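PDB 1RO5: acyl-homoserine-lactone synthase from Pseudomonas aeruginosa, which makes the quorum-sensing signal N-(3-oxododecanoyl)-homoserine lactone from S-adenosyl-L-methionine and an acyl chain delivered on acyl carrier protein. Local coordinates for residues E13-K16 with K17-G20; L128-Y131 with S132-D136; V146-E149 with K150-I153. All coordinates share one frame; numbering follows the deposited sequence.

Contact 1 of 3, residues E13-K16 with K17-G20; sequences EFDK and KLLG
K17 sends its side chain away from the turn, its NZ 6.7 Å from D15 OD1 and too far for a salt bridge, so the first side-chain contact is that of L18 with F14.

The CD1 branch of L18 comes in at the edge of the F14 ring, near the ring plane, 3.9 Å from F14 CD2. The same methyl also borders the carboxylate of D15, whose side chain runs alongside the leucine in the same direction.

L19 approaches F14 differently, crossing it at about a right angle. The CD2 methyl of L19 sits 3.7 Å from CB of F14, an atom placed by the backbone, while the other methyl, CD1, lies 3.6 Å from the F14 carbonyl oxygen. The chi1 of F14 (-68°) sets CG beside the backbone N and so brings the CD2 edge of the ring to L18. The backbone of L19 adds a well-aligned bond: its N donates to D15 O at 3.1 Å, with an N-H...O angle of 166° and in the carbonyl plane.

G20 continues the pattern less firmly, its N giving K16 O a weak bond of 3.2 Å.

Beyond these residues, F14 and L18 both rest on Q7 of strand 5-10 and on L58 of strand 55-61. The successive i to i+4 bonds, preceded by a buried phenylalanine, F14, are those of a first alpha-helical turn, here where the chain leaves strand 5-10 and enters helix 16-30 against the sheet of the alpha-beta-alpha sandwich.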
ATOM      1  N   GLU A  13     -16.941  -0.884  -4.896  1.00 55.43           N
ATOM      2  CA  GLU A  13     -17.353  -2.089  -4.122  1.00 55.70           C
ATOM      3  C   GLU A  13     -17.449  -1.944  -2.556  1.00 56.52           C
ATOM      4  O   GLU A  13     -17.813  -2.901  -1.876  1.00 56.70           O
ATOM      5  CB  GLU A  13     -16.494  -3.332  -4.463  1.00 56.33           C
ATOM      6  CG  GLU A  13     -16.207  -3.643  -5.985  1.00 57.55           C
ATOM      7  CD  GLU A  13     -15.265  -4.892  -6.077  1.00 65.78           C
ATOM      8  OE1 GLU A  13     -15.494  -5.801  -5.218  1.00 69.72           O
ATOM      9  OE2 GLU A  13     -14.277  -5.025  -6.915  1.00 61.95           O
ATOM     10  N   PHE A  14     -17.132  -0.791  -1.954  1.00 53.67           N
ATOM     11  CA  PHE A  14     -17.124  -0.795  -0.496  1.00 51.56           C
ATOM     12  C   PHE A  14     -18.189   0.175  -0.076  1.00 53.06           C
ATOM     13  O   PHE A  14     -18.436   1.150  -0.805  1.00 52.11           O
ATOM     14  CB  PHE A  14     -15.830  -0.276   0.143  1.00 48.79           C
ATOM     15  CG  PHE A  14     -14.638  -1.139  -0.045  1.00 44.79           C
ATOM     16  CD1 PHE A  14     -13.786  -0.956  -1.111  1.00 36.00           C
ATOM     17  CD2 PHE A  14     -14.244  -2.024   0.942  1.00 46.21           C
ATOM     18  CE1 PHE A  14     -12.620  -1.686  -1.258  1.00 37.66           C
ATOM     19  CE2 PHE A  14     -13.006  -2.747   0.776  1.00 43.28           C
ATOM     20  CZ  PHE A  14     -12.238  -2.562  -0.336  1.00 38.64           C
ATOM     21  N   ASP A  15     -18.754  -0.089   1.116  1.00 53.58           N
ATOM     22  CA  ASP A  15     -19.894   0.589   1.710  1.00 56.95           C
ATOM     23  C   ASP A  15     -19.372   1.931   2.146  1.00 56.36           C
ATOM     24  O   ASP A  15     -18.340   1.984   2.823  1.00 57.16           O
ATOM     25  CB  ASP A  15     -20.375  -0.195   2.972  1.00 58.50           C
ATOM     26  CG  ASP A  15     -20.285  -1.777   2.811  1.00 67.25           C
ATOM     27  OD1 ASP A  15     -21.354  -2.416   3.130  1.00 74.16           O
ATOM     28  OD2 ASP A  15     -19.258  -2.467   2.375  1.00 69.67           O
ATOM     29  N   LYS A  16     -20.068   2.998   1.802  1.00 56.60           N
ATOM     30  CA  LYS A  16     -19.775   4.369   2.305  1.00 58.48           C
ATOM     31  C   LYS A  16     -19.293   4.463   3.747  1.00 57.91           C
ATOM     32  O   LYS A  16     -18.644   5.435   4.131  1.00 57.79           O
ATOM     33  CB  LYS A  16     -20.972   5.367   2.126  1.00 58.92           C
ATOM     34  CG  LYS A  16     -21.470   5.728   0.632  1.00 64.32           C
ATOM     35  CD  LYS A  16     -20.305   6.120  -0.290  1.00 70.60           C
ATOM     36  CE  LYS A  16     -20.462   5.828  -1.852  1.00 75.28           C
ATOM     37  NZ  LYS A  16     -19.063   5.795  -2.648  1.00 75.02           N
ATOM     38  N   LYS A  17     -19.621   3.457   4.552  1.00 57.80           N
ATOM     39  CA  LYS A  17     -19.276   3.433   5.976  1.00 57.23           C
ATOM     40  C   LYS A  17     -17.904   2.871   6.149  1.00 52.04           C
ATOM     41  O   LYS A  17     -17.174   3.314   6.975  1.00 51.51           O
ATOM     42  CB  LYS A  17     -20.225   2.471   6.803  1.00 59.38           C
ATOM     43  CG  LYS A  17     -21.722   2.948   7.033  1.00 71.04           C
ATOM     44  CD  LYS A  17     -22.722   1.705   6.596  1.00 83.19           C
ATOM     45  CE  LYS A  17     -24.154   2.091   6.210  1.00 87.89           C
ATOM     46  NZ  LYS A  17     -25.152   1.416   7.163  1.00 94.09           N
ATOM     47  N   LEU A  18     -17.616   1.781   5.472  1.00 48.63           N
ATOM     48  CA  LEU A  18     -16.286   1.251   5.532  1.00 45.62           C
ATOM     49  C   LEU A  18     -15.303   2.316   5.008  1.00 42.91           C
ATOM     50  O   LEU A  18     -14.282   2.547   5.669  1.00 42.77           O
ATOM     51  CB  LEU A  18     -16.207   0.066   4.627  1.00 45.43           C
ATOM     52  CG  LEU A  18     -16.226  -1.179   5.400  1.00 47.64           C
ATOM     53  CD1 LEU A  18     -16.003  -2.268   4.462  1.00 46.05           C
ATOM     54  CD2 LEU A  18     -15.264  -1.063   6.580  1.00 46.84           C
ATOM     55  N   LEU A  19     -15.665   2.993   3.893  1.00 39.20           N
ATOM     56  CA  LEU A  19     -14.783   3.976   3.258  1.00 37.95           C
ATOM     57  C   LEU A  19     -14.537   5.051   4.255  1.00 36.66           C
ATOM     58  O   LEU A  19     -13.391   5.576   4.378  1.00 33.75           O
ATOM     59  CB  LEU A  19     -15.347   4.612   1.978  1.00 37.52           C
ATOM     60  CG  LEU A  19     -15.486   3.569   0.913  1.00 37.95           C
ATOM     61  CD1 LEU A  19     -16.364   4.094  -0.236  1.00 37.80           C
ATOM     62  CD2 LEU A  19     -14.124   2.988   0.440  1.00 30.31           C
ATOM     63  N   GLY A  20     -15.562   5.371   5.038  1.00 38.10           N
ATOM     64  CA  GLY A  20     -15.401   6.506   5.974  1.00 36.26           C
ATOM     65  C   GLY A  20     -14.457   6.063   7.062  1.00 36.11           C
ATOM     66  O   GLY A  20     -13.591   6.822   7.443  1.00 34.28           O
TER

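Contact 2 of 3, residues L128-Y131 with S132-D136; sequences LARY and SLQND
Q134 folds back over R130, one helical turn earlier, and can be traced outward from its root. CB lies 3.3 Å from the R130 carbonyl oxygen, and CG of Q134 keeps close to that same oxygen. CD then moves on toward the arginine side chain. At the tip OE1 accepts a weak hydrogen bond of 3.5 Å from R130 NE, arriving at the edge of the guanidinium and near its plane; NE2, the other branch, lies near R130 NE and R130 O. The amide is turned 71° from the guanidinium plane, so the two flat groups do not stack. With chi1 at -73°, CG stands beside the backbone N, and the extended chain beyond it runs across the arginine. Alongside, the backbone bond from Q134 N to R130 O, 2.9 Å long, completes the turn.

This turn closes helix 118-133, the helix that crosses from strand 99-107 to strand 139-145 in a beta-alpha-beta unit. Its end is a Schellman motif: D136, with positive phi, is the C-prime residue, D136 N reaches L133 O at 3.0 Å, and I137 N pairs with S132 O.

N135 also uses its side-chain amide. Its ND2 donates to Y131 O at 3.0 Å, the acceptor lying almost in the amide plane, and also stands 3.7 Å above the centre of the Y131 ring. Ring and amide are inclined by 46°, so the nitrogen, rather than the whole amide, covers the face.

On the buried side S132 N and OG both donate to L128 O, from opposite faces of its plane. S132 N to L128 O measures 2.9 Å; the 2.5 Å from S132 OG is so short that its exact length is doubtful. W100 and I137 pack against this serine.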
ATOM      1  N   LEU A 128      -2.288  -8.976  -0.699  1.00 40.45           N
ATOM      2  CA  LEU A 128      -2.116  -8.065  -1.802  1.00 40.93           C
ATOM      3  C   LEU A 128      -1.359  -8.653  -2.985  1.00 39.39           C
ATOM      4  O   LEU A 128      -1.767  -8.499  -4.139  1.00 38.88           O
ATOM      5  CB  LEU A 128      -1.467  -6.802  -1.314  1.00 41.71           C
ATOM      6  CG  LEU A 128      -1.458  -5.570  -2.183  1.00 45.14           C
ATOM      7  CD1 LEU A 128      -2.827  -5.318  -2.786  1.00 52.60           C
ATOM      8  CD2 LEU A 128      -1.205  -4.552  -1.146  1.00 49.30           C
ATOM      9  N   ALA A 129      -0.263  -9.360  -2.699  1.00 39.68           N
ATOM     10  CA  ALA A 129       0.554  -9.904  -3.778  1.00 37.52           C
ATOM     11  C   ALA A 129      -0.214 -10.987  -4.600  1.00 38.18           C
ATOM     12  O   ALA A 129      -0.002 -11.195  -5.769  1.00 34.83           O
ATOM     13  CB  ALA A 129       1.805 -10.443  -3.217  1.00 38.30           C
ATOM     14  N   ARG A 130      -1.121 -11.655  -3.939  1.00 38.80           N
ATOM     15  CA  ARG A 130      -1.920 -12.694  -4.507  1.00 41.79           C
ATOM     16  C   ARG A 130      -3.044 -12.169  -5.403  1.00 42.05           C
ATOM     17  O   ARG A 130      -3.287 -12.688  -6.528  1.00 42.44           O
ATOM     18  CB  ARG A 130      -2.547 -13.457  -3.302  1.00 42.32           C
ATOM     19  CG  ARG A 130      -3.624 -14.413  -3.797  1.00 51.23           C
ATOM     20  CD  ARG A 130      -4.257 -15.309  -2.780  1.00 59.40           C
ATOM     21  NE  ARG A 130      -5.636 -15.475  -3.270  1.00 69.66           N
ATOM     22  CZ  ARG A 130      -6.739 -15.296  -2.524  1.00 74.78           C
ATOM     23  NH1 ARG A 130      -6.624 -14.951  -1.233  1.00 73.32           N
ATOM     24  NH2 ARG A 130      -7.962 -15.470  -3.071  1.00 77.90           N
ATOM     25  N   TYR A 131      -3.781 -11.183  -4.877  1.00 42.01           N
ATOM     26  CA  TYR A 131      -4.738 -10.453  -5.633  1.00 41.05           C
ATOM     27  C   TYR A 131      -4.071  -9.813  -6.822  1.00 39.42           C
ATOM     28  O   TYR A 131      -4.610  -9.807  -7.883  1.00 39.46           O
ATOM     29  CB  TYR A 131      -5.298  -9.351  -4.794  1.00 43.58           C
ATOM     30  CG  TYR A 131      -6.397  -8.538  -5.506  1.00 43.81           C
ATOM     31  CD1 TYR A 131      -7.717  -9.042  -5.587  1.00 45.46           C
ATOM     32  CD2 TYR A 131      -6.129  -7.287  -6.027  1.00 43.27           C
ATOM     33  CE1 TYR A 131      -8.729  -8.291  -6.185  1.00 47.12           C
ATOM     34  CE2 TYR A 131      -7.149  -6.499  -6.663  1.00 50.73           C
ATOM     35  CZ  TYR A 131      -8.444  -7.026  -6.769  1.00 51.22           C
ATOM     36  OH  TYR A 131      -9.484  -6.258  -7.380  1.00 56.92           O
ATOM     37  N   SER A 132      -2.880  -9.285  -6.669  1.00 38.51           N
ATOM     38  CA  SER A 132      -2.258  -8.693  -7.824  1.00 38.90           C
ATOM     39  C   SER A 132      -1.829  -9.767  -8.850  1.00 40.40           C
ATOM     40  O   SER A 132      -1.981  -9.592 -10.085  1.00 40.53           O
ATOM     41  CB  SER A 132      -1.063  -7.866  -7.424  1.00 37.75           C
ATOM     42  OG  SER A 132      -1.365  -7.151  -6.243  1.00 37.45           O
ATOM     43  N   LEU A 133      -1.296 -10.876  -8.356  1.00 39.71           N
ATOM     44  CA  LEU A 133      -0.756 -11.905  -9.275  1.00 42.52           C
ATOM     45  C   LEU A 133      -1.955 -12.514 -10.048  1.00 42.58           C
ATOM     46  O   LEU A 133      -1.876 -12.679 -11.217  1.00 43.00           O
ATOM     47  CB  LEU A 133       0.105 -12.984  -8.556  1.00 41.08           C
ATOM     48  CG  LEU A 133       1.477 -12.456  -8.173  1.00 41.07           C
ATOM     49  CD1 LEU A 133       2.031 -13.370  -7.103  1.00 39.91           C
ATOM     50  CD2 LEU A 133       2.321 -12.518  -9.415  1.00 39.24           C
ATOM     51  N   GLN A 134      -3.078 -12.724  -9.372  1.00 44.24           N
ATOM     52  CA  GLN A 134      -4.271 -13.161 -10.040  1.00 47.79           C
ATOM     53  C   GLN A 134      -4.884 -12.171 -10.981  1.00 48.61           C
ATOM     54  O   GLN A 134      -5.791 -12.520 -11.684  1.00 47.97           O
ATOM     55  CB  GLN A 134      -5.309 -13.561  -9.047  1.00 48.56           C
ATOM     56  CG  GLN A 134      -4.906 -14.927  -8.399  1.00 57.66           C
ATOM     57  CD  GLN A 134      -5.814 -15.356  -7.238  1.00 69.44           C
ATOM     58  OE1 GLN A 134      -5.550 -16.414  -6.601  1.00 75.76           O
ATOM     59  NE2 GLN A 134      -6.877 -14.531  -6.939  1.00 71.65           N
ATOM     60  N   ASN A 135      -4.420 -10.914 -10.964  1.00 49.67           N
ATOM     61  CA  ASN A 135      -4.882  -9.924 -11.922  1.00 48.95           C
ATOM     62  C   ASN A 135      -3.751  -9.592 -12.863  1.00 47.24           C
ATOM     63  O   ASN A 135      -3.732  -8.568 -13.419  1.00 44.86           O
ATOM     64  CB  ASN A 135      -5.495  -8.721 -11.216  1.00 49.97           C
ATOM     65  CG  ASN A 135      -6.916  -8.996 -10.763  1.00 54.43           C
ATOM     66  OD1 ASN A 135      -7.813  -8.850 -11.555  1.00 61.35           O
ATOM     67  ND2 ASN A 135      -7.123  -9.437  -9.513  1.00 55.52           N
ATOM     68  N   ASP A 136      -2.849 -10.548 -13.063  1.00 48.29           N
ATOM     69  CA  ASP A 136      -1.724 -10.454 -14.022  1.00 49.25           C
ATOM     70  C   ASP A 136      -0.755  -9.285 -13.755  1.00 47.22           C
ATOM     71  O   ASP A 136      -0.228  -8.658 -14.708  1.00 46.08           O
ATOM     72  CB  ASP A 136      -2.223 -10.424 -15.504  1.00 50.79           C
ATOM     73  CG  ASP A 136      -1.163 -10.973 -16.458  1.00 58.78           C
ATOM     74  OD1 ASP A 136       0.021 -10.589 -16.397  1.00 67.09           O
ATOM     75  OD2 ASP A 136      -1.368 -11.851 -17.287  1.00 70.71           O
TER

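Contact 3 of 3, residues V146-E149 with K150-I153; sequences VGVE and KMMI
K150 carries CG between its backbone N and carbonyl carbon (chi1 56°), the crowded position, and this directs the chain back over the preceding turn. A bend at chi3 then lays CE against V146, 3.8 Å from CG1, with the two side chains crossing at a slant. I153 also has CG1 lodged between N and the carbonyl carbon (chi1 86°), which leaves CG2 beside the backbone N and brings it to 3.3 Å from E149 O. The same methyl touches the aliphatic part of E149, at 4.1 Å from CG.

V148 points away overall, yet its CG1 comes within 4.3 Å of the terminal CE of M151, a loose apolar contact; CE of M152 is modelled nearer still, but too near to be trusted.

The backbone runs as an alpha helix through the first turn, K150 N to V146 O and M151 N to G147 O. At E149 the pattern changes. Its carbonyl oxygen accepts I153 N at 2.7 Å, nearly straight on, and also M152 N at 3.0 Å from above the carbonyl plane. M152 N meanwhile keeps only a weak bond of 3.1 Å to V148 O, with an N-H...O angle of 129°. The M152 amide is therefore shared between the carbonyls of V148 and E149, four and three residues before it.

This helix, 146-154, starts directly after strand 139-145, where T145 OG1 bonds to V148 N. The side chains of E149 and M152 pack on strand 171-179, both touching L176, while G147 is near a bound sulfate, probably from the crystallisation liquor. OE1 of E149 forms a salt bridge with R161. Chemically, the glutamate divides its work: its carbonyl binds two helix amides, its CG lies beside the CG2 methyl of I153, and its carboxylate pairs with an arginine beyond the helix.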
ATOM      1  N   VAL A 146      12.232   4.637   4.447  1.00 36.46           N
ATOM      2  CA  VAL A 146      13.386   3.735   4.518  1.00 39.30           C
ATOM      3  C   VAL A 146      13.180   2.601   5.465  1.00 39.49           C
ATOM      4  O   VAL A 146      13.652   1.479   5.227  1.00 37.97           O
ATOM      5  CB  VAL A 146      14.699   4.454   4.813  1.00 39.59           C
ATOM      6  CG1 VAL A 146      15.821   3.379   4.934  1.00 43.86           C
ATOM      7  CG2 VAL A 146      15.001   5.397   3.690  1.00 37.76           C
ATOM      8  N   GLY A 147      12.429   2.894   6.541  1.00 42.87           N
ATOM      9  CA  GLY A 147      11.975   1.913   7.553  1.00 41.07           C
ATOM     10  C   GLY A 147      11.232   0.777   6.879  1.00 42.27           C
ATOM     11  O   GLY A 147      11.526  -0.422   7.081  1.00 42.98           O
ATOM     12  N   VAL A 148      10.206   1.103   6.102  1.00 41.61           N
ATOM     13  CA  VAL A 148       9.384   0.021   5.549  1.00 39.62           C
ATOM     14  C   VAL A 148      10.252  -0.699   4.487  1.00 39.67           C
ATOM     15  O   VAL A 148      10.125  -1.885   4.274  1.00 38.39           O
ATOM     16  CB  VAL A 148       8.120   0.603   4.887  1.00 39.10           C
ATOM     17  CG1 VAL A 148       7.477  -0.359   3.821  1.00 37.85           C
ATOM     18  CG2 VAL A 148       7.161   1.140   5.889  1.00 38.31           C
ATOM     19  N   GLU A 149      11.108   0.053   3.807  1.00 39.22           N
ATOM     20  CA  GLU A 149      11.986  -0.572   2.824  1.00 40.82           C
ATOM     21  C   GLU A 149      12.782  -1.721   3.489  1.00 43.11           C
ATOM     22  O   GLU A 149      12.779  -2.897   2.994  1.00 41.48           O
ATOM     23  CB  GLU A 149      12.921   0.425   2.154  1.00 38.73           C
ATOM     24  CG  GLU A 149      14.099  -0.289   1.472  1.00 39.07           C
ATOM     25  CD  GLU A 149      15.042   0.704   0.861  1.00 45.01           C
ATOM     26  OE1 GLU A 149      15.131   1.842   1.415  1.00 50.54           O
ATOM     27  OE2 GLU A 149      15.682   0.439  -0.194  1.00 43.70           O
ATOM     28  N   LYS A 150      13.382  -1.434   4.651  1.00 45.48           N
ATOM     29  CA  LYS A 150      14.177  -2.496   5.311  1.00 48.56           C
ATOM     30  C   LYS A 150      13.325  -3.562   5.892  1.00 48.36           C
ATOM     31  O   LYS A 150      13.661  -4.721   5.839  1.00 48.09           O
ATOM     32  CB  LYS A 150      15.334  -2.006   6.219  1.00 51.70           C
ATOM     33  CG  LYS A 150      15.051  -1.077   7.324  1.00 56.81           C
ATOM     34  CD  LYS A 150      16.433  -0.637   7.943  1.00 62.86           C
ATOM     35  CE  LYS A 150      16.995   0.684   7.312  1.00 67.23           C
ATOM     36  NZ  LYS A 150      17.836   1.506   8.243  1.00 66.06           N
ATOM     37  N   MET A 151      12.123  -3.226   6.274  1.00 48.11           N
ATOM     38  CA  MET A 151      11.289  -4.253   6.819  1.00 49.21           C
ATOM     39  C   MET A 151      11.007  -5.314   5.693  1.00 50.98           C
ATOM     40  O   MET A 151      10.893  -6.543   5.938  1.00 51.34           O
ATOM     41  CB  MET A 151      10.085  -3.534   7.422  1.00 52.21           C
ATOM     42  CG  MET A 151       9.068  -4.309   8.181  1.00 58.45           C
ATOM     43  SD  MET A 151       8.115  -5.157   6.762  1.00 72.45           S
ATOM     44  CE  MET A 151       6.753  -3.740   6.339  1.00 66.28           C
ATOM     45  N   MET A 152      11.051  -4.847   4.444  1.00 51.07           N
ATOM     46  CA  MET A 152      10.662  -5.632   3.316  1.00 49.86           C
ATOM     47  C   MET A 152      11.907  -6.290   2.818  1.00 49.88           C
ATOM     48  O   MET A 152      11.823  -7.450   2.503  1.00 48.71           O
ATOM     49  CB  MET A 152      10.089  -4.763   2.206  1.00 49.91           C
ATOM     50  CG  MET A 152       8.564  -4.550   2.239  1.00 52.82           C
ATOM     51  SD  MET A 152       7.976  -3.421   0.876  1.00 56.01           S
ATOM     52  CE  MET A 152       8.324  -1.902   1.239  1.00 51.63           C
ATOM     53  N   ILE A 153      13.054  -5.606   2.712  1.00 50.59           N
ATOM     54  CA  ILE A 153      14.251  -6.345   2.286  1.00 53.68           C
ATOM     55  C   ILE A 153      14.551  -7.544   3.285  1.00 54.30           C
ATOM     56  O   ILE A 153      14.996  -8.575   2.861  1.00 53.91           O
ATOM     57  CB  ILE A 153      15.565  -5.477   2.032  1.00 55.17           C
ATOM     58  CG1 ILE A 153      16.322  -5.286   3.361  1.00 63.02           C
ATOM     59  CG2 ILE A 153      15.357  -4.141   1.266  1.00 52.14           C
ATOM     60  CD1 ILE A 153      17.609  -4.225   3.483  1.00 73.39           C
TER

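Overall arrangement
Contacts 1, 2 and 3 follow one another along the chain, on helices 16-30, 118-133 and 146-154. Contacts 1 and 2 have centres 22 Å apart and approach to about 5 Å at their nearest atoms. Both pack on strand 55-61, contact 1 on Y56 and L58, contact 2 on Y55 and M57; this alternation is consistent with helices on opposite faces of the mixed sheet, as in an alpha-beta-alpha sandwich. Contact 3 lies 21 Å from contact 2 and 30 Å from contact 1, centre to centre. Contact 1 also packs on strand 5-10 towards one end of the sheet, contact 2 on 99-107, and contact 3 on 171-179 towards the other, so one continuous sheet joins the three helices.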